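PDB 3I09: periplasmic branched-chain amino acid-binding protein from Burkholderia mallei, which probably captures branched-chain amino acids or related small carboxylates in the periplasm for an ABC transporter, and here holds acetoacetic acid. Local coordinates for residues 206-209 / 210-214; 251-254 / 255-259; 184-187 / 188-192. All coordinates share one frame; numbering follows the deposited sequence. Where two conformers were deposited one is given.

Interaction 1 (206-209 / 210-214); sequences GDTV and NAIKA
T208 and I212, and V209 and K213, form two i/i+4 side-chain pairs on successive positions of helix 205-217, the helix of the beta-alpha-beta crossover from strand 198-202 to strand 225-228 in a type I periplasmic binding protein. In each pair the two side chains lean in one direction and touch along their flanks. T208 turns its methyl CG2 along the helix, and I212 reaches back with CD1, the two carbons meeting at 3.8 Å. The other branch of T208, OG1, lies beside its own backbone N and bonds to N203 OD1, so methyl and hydroxyl serve different neighbours. V209 places CG1 opposite the backbone N (chi1 165°); the straight lysine chain passes over the V209 carbonyl, K213 CG 3.4 Å from V209 O, and brings K213 CE to 3.7 Å from V209 CG1. V209, I212 and K213 also touch L239 of helix 233-239, which packs against this side. Beneath the side chains the backbone keeps alpha-helical bonding, with I212 N to T208 O at 3.0 Å and K213 N to V209 O at 3.0 Å, the latter nearly straight at 164°. A more polar edge is made by D207 and N210. D207 OD2 accepts a hydrogen bond from S180 N, tying the first turn to the loop before helix 185-193. The amide of N210 folds back toward the G206 carbonyl, but the angle there is poor for bonding. A water instead joins N210 to D207, accepting from N210 ND2 at 3.0 Å and donating to D207 OD1 at 2.7 Å.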
# COMPACT_ATOMS: atom_id res chain seq x y z
N GLY A 206 2.60 -0.80 -12.67
CA GLY A 206 2.73 -0.84 -14.13
C GLY A 206 1.43 -1.15 -14.85
O GLY A 206 1.24 -0.68 -15.99
N ASP A 207 0.52 -1.90 -14.20
CA ASP A 207 -0.80 -2.19 -14.81
C ASP A 207 -1.64 -0.92 -14.91
O ASP A 207 -2.28 -0.67 -15.93
CB ASP A 207 -1.58 -3.29 -14.01
CG ASP A 207 -1.15 -4.73 -14.37
OD1 ASP A 207 -0.69 -4.95 -15.53
OD2 ASP A 207 -1.27 -5.62 -13.47
N THR A 208 -1.66 -0.12 -13.85
CA THR A 208 -2.38 1.12 -13.84
C THR A 208 -1.80 2.06 -14.93
O THR A 208 -2.54 2.70 -15.68
CB THR A 208 -2.31 1.79 -12.46
OG1 THR A 208 -2.84 0.89 -11.48
CG2 THR A 208 -3.12 3.09 -12.43
N VAL A 209 -0.48 2.12 -15.00
CA VAL A 209 0.18 2.98 -15.96
C VAL A 209 -0.17 2.56 -17.37
O VAL A 209 -0.61 3.40 -18.19
CB VAL A 209 1.70 3.01 -15.72
CG1 VAL A 209 2.46 3.61 -16.94
CG2 VAL A 209 1.99 3.80 -14.42
N ASN A 210 0.00 1.28 -17.65
CA ASN A 210 -0.25 0.76 -19.00
C ASN A 210 -1.72 0.85 -19.39
O ASN A 210 -2.02 1.15 -20.55
CB ASN A 210 0.28 -0.66 -19.16
CG ASN A 210 1.80 -0.70 -19.21
OD1 ASN A 210 2.45 0.28 -19.68
ND2 ASN A 210 2.39 -1.80 -18.77
N ALA A 211 -2.64 0.65 -18.43
CA ALA A 211 -4.07 0.74 -18.72
C ALA A 211 -4.48 2.17 -19.03
O ALA A 211 -5.32 2.40 -19.88
CB ALA A 211 -4.91 0.21 -17.53
N ILE A 212 -3.92 3.13 -18.31
CA ILE A 212 -4.25 4.54 -18.53
C ILE A 212 -3.72 4.97 -19.89
O ILE A 212 -4.43 5.67 -20.65
CB ILE A 212 -3.74 5.43 -17.40
CG1 ILE A 212 -4.55 5.14 -16.14
CG2 ILE A 212 -3.88 6.94 -17.76
CD1 ILE A 212 -4.03 5.82 -14.92
N LYS A 213 -2.49 4.55 -20.21
CA LYS A 213 -1.90 4.86 -21.51
C LYS A 213 -2.77 4.35 -22.63
O LYS A 213 -3.11 5.10 -23.56
CB LYS A 213 -0.52 4.24 -21.65
CG LYS A 213 0.57 5.03 -20.99
CD LYS A 213 1.90 4.30 -21.11
CE LYS A 213 3.02 5.02 -20.35
NZ LYS A 213 4.39 4.42 -20.61
N ALA A 214 -3.12 3.06 -22.53
CA ALA A 214 -4.02 2.39 -23.48
C ALA A 214 -5.39 3.04 -23.56
O ALA A 214 -5.91 3.21 -24.66
CB ALA A 214 -4.15 0.91 -23.14
O HOH W 1 0.96 -4.10 -17.46

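Interaction 2 (251-254 / 255-259); sequences DSWY and WNRDQ
A type I beta turn from Y254 to R257, in the loop between strand 248-251 and helix 259-272, folds R257 back onto W253 and Y254. The bond from R257 N to Y254 O, 3.1 Å, closes the turn. Y254 has two conformers; in the one described, the start of the arginine chain covers one face of its ring: R257 CB stands 3.5 Å from the ring centroid, 18° off the normal, a CH-pi contact. Y254 CG there sits between its own backbone N and carbonyl carbon (chi1 59°), which swings the ring over the turn. In the same conformer a water links Y254 OH, 2.6 Å away, to R257 O. The guanidinium, carried on by a bend at chi3, comes up obliquely to the CD1 corner of the W253 indole, its plane 82° from that of the ring, with R257 NH2 3.7 Å from W253 CD1. On the six-membered part of that indole, W255 CA makes a second CH-pi contact, 4.0 Å from the centroid. This loop leads straight into helix 259-272, where D258 is the N-cap: its OD1 accepts from S261 N. The other carboxylate oxygen, D258 OD2, forms a salt bridge with R257 NE at 3.1 Å, so one aspartate holds both the helix start and the arginine. Both indole nitrogens bond to backbone carbonyls, W253 NE1 to F317 O and W255 NE1 to W348 O.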
# COMPACT_ATOMS: atom_id res chain seq x y z
N ASP A 251 -4.28 8.50 -0.95
CA ASP A 251 -2.91 8.04 -0.58
C ASP A 251 -2.66 8.31 0.88
O ASP A 251 -3.40 9.06 1.50
CB ASP A 251 -1.83 8.68 -1.46
CG ASP A 251 -0.51 7.79 -1.61
OD1 ASP A 251 -0.29 6.84 -0.81
OD2 ASP A 251 0.26 7.97 -2.59
N SER A 252 -1.63 7.70 1.46
CA SER A 252 -1.37 7.86 2.88
C SER A 252 -0.33 8.90 3.22
O SER A 252 -0.17 9.23 4.39
CB SER A 252 -0.93 6.51 3.49
OG SER A 252 0.35 6.13 3.02
N TRP A 253 0.44 9.35 2.23
CA TRP A 253 1.59 10.24 2.48
C TRP A 253 2.05 10.83 1.18
O TRP A 253 1.92 10.19 0.12
CB TRP A 253 2.72 9.44 3.10
CG TRP A 253 3.90 10.20 3.57
CD1 TRP A 253 4.08 10.73 4.81
CD2 TRP A 253 5.09 10.48 2.83
NE1 TRP A 253 5.32 11.34 4.90
CE2 TRP A 253 5.96 11.18 3.69
CE3 TRP A 253 5.52 10.21 1.52
CZ2 TRP A 253 7.22 11.64 3.27
CZ3 TRP A 253 6.80 10.61 1.13
CH2 TRP A 253 7.62 11.34 1.99
N TYR A 254 2.54 12.07 1.24
CA TYR A 254 3.11 12.71 0.06
C TYR A 254 4.23 13.62 0.52
O TYR A 254 4.16 14.28 1.61
CB TYR A 254 2.06 13.45 -0.82
CG TYR A 254 1.29 14.56 -0.13
CD1 TYR A 254 0.34 14.28 0.84
CD2 TYR A 254 1.51 15.89 -0.47
CE1 TYR A 254 -0.38 15.30 1.46
CE2 TYR A 254 0.81 16.91 0.15
CZ TYR A 254 -0.13 16.61 1.11
OH TYR A 254 -0.80 17.63 1.74
N TRP A 255 5.29 13.61 -0.28
CA TRP A 255 6.56 14.24 0.11
C TRP A 255 6.40 15.72 0.44
O TRP A 255 7.11 16.23 1.30
CB TRP A 255 7.61 14.01 -0.99
CG TRP A 255 7.35 14.76 -2.25
CD1 TRP A 255 6.62 14.36 -3.36
CD2 TRP A 255 7.81 16.06 -2.52
NE1 TRP A 255 6.63 15.36 -4.30
CE2 TRP A 255 7.33 16.43 -3.80
CE3 TRP A 255 8.58 16.99 -1.79
CZ2 TRP A 255 7.61 17.68 -4.38
CZ3 TRP A 255 8.82 18.25 -2.36
CH2 TRP A 255 8.36 18.56 -3.64
N ASN A 256 5.50 16.39 -0.25
CA ASN A 256 5.37 17.85 -0.11
C ASN A 256 4.27 18.28 0.86
O ASN A 256 3.89 19.43 0.88
CB ASN A 256 5.11 18.50 -1.47
CG ASN A 256 5.52 19.98 -1.50
OD1 ASN A 256 6.39 20.41 -0.72
ND2 ASN A 256 4.91 20.78 -2.41
N ARG A 257 3.76 17.35 1.67
CA ARG A 257 2.68 17.65 2.62
C ARG A 257 3.06 18.71 3.62
O ARG A 257 2.27 19.65 3.83
CB ARG A 257 2.25 16.39 3.41
CG ARG A 257 1.11 16.61 4.42
CD ARG A 257 0.68 15.32 5.18
NE ARG A 257 1.79 14.86 6.02
CZ ARG A 257 1.96 13.60 6.49
NH1 ARG A 257 1.08 12.63 6.24
NH2 ARG A 257 3.03 13.33 7.22
N ASP A 258 4.23 18.58 4.22
CA ASP A 258 4.62 19.47 5.33
C ASP A 258 6.12 19.47 5.55
O ASP A 258 6.85 18.84 4.81
CB ASP A 258 3.87 19.12 6.64
CG ASP A 258 4.06 17.69 7.07
OD1 ASP A 258 5.15 17.10 6.82
OD2 ASP A 258 3.11 17.13 7.69
N GLN A 259 6.59 20.25 6.52
CA GLN A 259 8.02 20.38 6.74
C GLN A 259 8.66 19.00 6.98
O GLN A 259 9.69 18.69 6.38
CB GLN A 259 8.26 21.28 7.94
CG GLN A 259 9.69 21.65 8.19
CD GLN A 259 9.85 22.46 9.49
OE1 GLN A 259 9.27 22.11 10.52
NE2 GLN A 259 10.62 23.51 9.44
O HOH W 2 -0.14 20.09 2.37

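Interaction 3 (184-187 / 188-192); sequences FSSF and LLQAQ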
# COMPACT_ATOMS: atom_id res chain seq x y z
N PHE A 184 -4.00 -4.41 -23.17
CA PHE A 184 -5.26 -4.08 -22.52
C PHE A 184 -6.43 -3.81 -23.50
O PHE A 184 -7.52 -3.47 -23.04
CB PHE A 184 -5.09 -2.84 -21.66
CG PHE A 184 -4.38 -3.10 -20.37
CD1 PHE A 184 -5.09 -3.52 -19.25
CD2 PHE A 184 -3.02 -2.95 -20.28
CE1 PHE A 184 -4.43 -3.74 -18.04
CE2 PHE A 184 -2.36 -3.19 -19.07
CZ PHE A 184 -3.07 -3.59 -17.97
N SER A 185 -6.19 -3.92 -24.80
CA SER A 185 -7.13 -3.40 -25.80
C SER A 185 -8.51 -4.09 -25.74
O SER A 185 -9.55 -3.40 -25.70
CB SER A 185 -6.55 -3.48 -27.22
OG SER A 185 -6.12 -4.79 -27.51
N SER A 186 -8.54 -5.42 -25.70
CA SER A 186 -9.84 -6.12 -25.66
C SER A 186 -10.61 -5.85 -24.36
O SER A 186 -11.84 -5.64 -24.38
CB SER A 186 -9.67 -7.62 -25.90
OG SER A 186 -9.05 -8.25 -24.79
N PHE A 187 -9.90 -5.77 -23.24
CA PHE A 187 -10.50 -5.45 -21.97
C PHE A 187 -11.12 -4.05 -21.99
O PHE A 187 -12.25 -3.83 -21.53
CB PHE A 187 -9.46 -5.55 -20.84
CG PHE A 187 -8.61 -6.80 -20.88
CD1 PHE A 187 -9.16 -8.04 -21.14
CD2 PHE A 187 -7.26 -6.74 -20.64
CE1 PHE A 187 -8.36 -9.19 -21.18
CE2 PHE A 187 -6.46 -7.88 -20.66
CZ PHE A 187 -7.02 -9.10 -20.93
N LEU A 188 -10.40 -3.08 -22.55
CA LEU A 188 -10.89 -1.71 -22.59
C LEU A 188 -12.11 -1.59 -23.50
O LEU A 188 -13.06 -0.89 -23.17
CB LEU A 188 -9.76 -0.74 -22.98
CG LEU A 188 -8.68 -0.42 -21.93
CD1 LEU A 188 -7.50 0.29 -22.60
CD2 LEU A 188 -9.18 0.40 -20.76
N LEU A 189 -12.12 -2.30 -24.62
CA LEU A 189 -13.29 -2.30 -25.49
C LEU A 189 -14.54 -2.90 -24.82
O LEU A 189 -15.65 -2.38 -25.00
CB LEU A 189 -12.97 -2.95 -26.82
CG LEU A 189 -11.91 -2.13 -27.58
CD1 LEU A 189 -11.60 -2.79 -28.91
CD2 LEU A 189 -12.31 -0.63 -27.79
N GLN A 190 -14.38 -3.95 -24.02
CA GLN A 190 -15.48 -4.49 -23.23
C GLN A 190 -16.02 -3.45 -22.29
O GLN A 190 -17.21 -3.23 -22.25
CB GLN A 190 -15.06 -5.70 -22.39
CG GLN A 190 -14.76 -6.90 -23.20
CD GLN A 190 -14.21 -8.03 -22.34
OE1 GLN A 190 -14.84 -8.43 -21.35
NE2 GLN A 190 -13.03 -8.56 -22.71
N ALA A 191 -15.12 -2.79 -21.57
CA ALA A 191 -15.50 -1.72 -20.66
C ALA A 191 -16.21 -0.60 -21.42
O ALA A 191 -17.21 -0.08 -20.95
CB ALA A 191 -14.29 -1.17 -19.89
N GLN A 192 -15.71 -0.26 -22.59
CA GLN A 192 -16.31 0.82 -23.37
C GLN A 192 -17.73 0.46 -23.81
O GLN A 192 -18.63 1.30 -23.77
CB GLN A 192 -15.45 1.14 -24.58
CG GLN A 192 -16.05 2.17 -25.48
CD GLN A 192 -15.06 2.69 -26.44
OE1 GLN A 192 -14.64 1.98 -27.34
NE2 GLN A 192 -14.69 3.94 -26.28
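F184 and L188 make the apolar side-chain contact at the start of helix 185-193, which follows strand 170-177 and leads to strand 198-202 in the parallel sheet of this lobe. CB of F184 and CD1 of L188 are 4.1 Å apart. The leucine CG stands beside its own backbone N (chi1 -74°), so the branch lies back along the helix over the F184 carbonyl, with L188 CG 3.4 Å from F184 O. The phenylalanine ring itself leads away from the leucine and meets H177 edge-to-face. F187 turns toward the sheet and touches V175 and H177 of strand 170-177 and L146 of strand 142-148; A191, one turn on, touches F144 of the latter strand.

The backbone bonds are regular i to i+4 pairs. L188 N reaches F184 O at 2.9 Å, although F184 itself precedes the helix. The next three, from L189, Q190 and A191 to S185, S186 and F187, are slightly longer, and the last of them, A191 N to F187 O at 3.1 Å, is the straightest at 169°.

Polar side chains contribute weakly across the segments. Q190, its CG beside the backbone N (chi1 -70°), runs straight back along the helix toward S186: Q190 NE2 lies 3.6 Å from S186 O and meets the F187 ring at its edge, 4.2 Å from F187 CD1. S185 OG is hydrogen-bonded to D183 OD1, just before the helix.

F184, L188 and A191 lie on the buried side; the exposed side carries S186 and Q190 but also the apolar L189. Cohesion between the two segments comes mainly from main-chain hydrogen bonds, while the apolar side chains look outward: F184 and L188 pack on helix 205-217, and F187 and A191 meet the sheet strands.

In the fold
Interactions 1 and 3 are neighbours in one lobe, their centres about 12 Å apart, and helices 185-193 and 205-217 touch directly: A214 CB meets L188 CD1 at 3.5 Å, while the F184 ring packs on the first turns of the second helix, with F184 CE2 3.7 Å from N210 CB. Interaction 2 lies apart, its centre about 24 Å from that of interaction 1 and about 34 Å from that of interaction 3. Relative to the bound acetoacetic acid, the T208 side chain is about 8 Å away, S252 about 12 Å and F184 about 13 Å. Interaction 1 is therefore the nearest to the pocket, which includes A204 just before its helix.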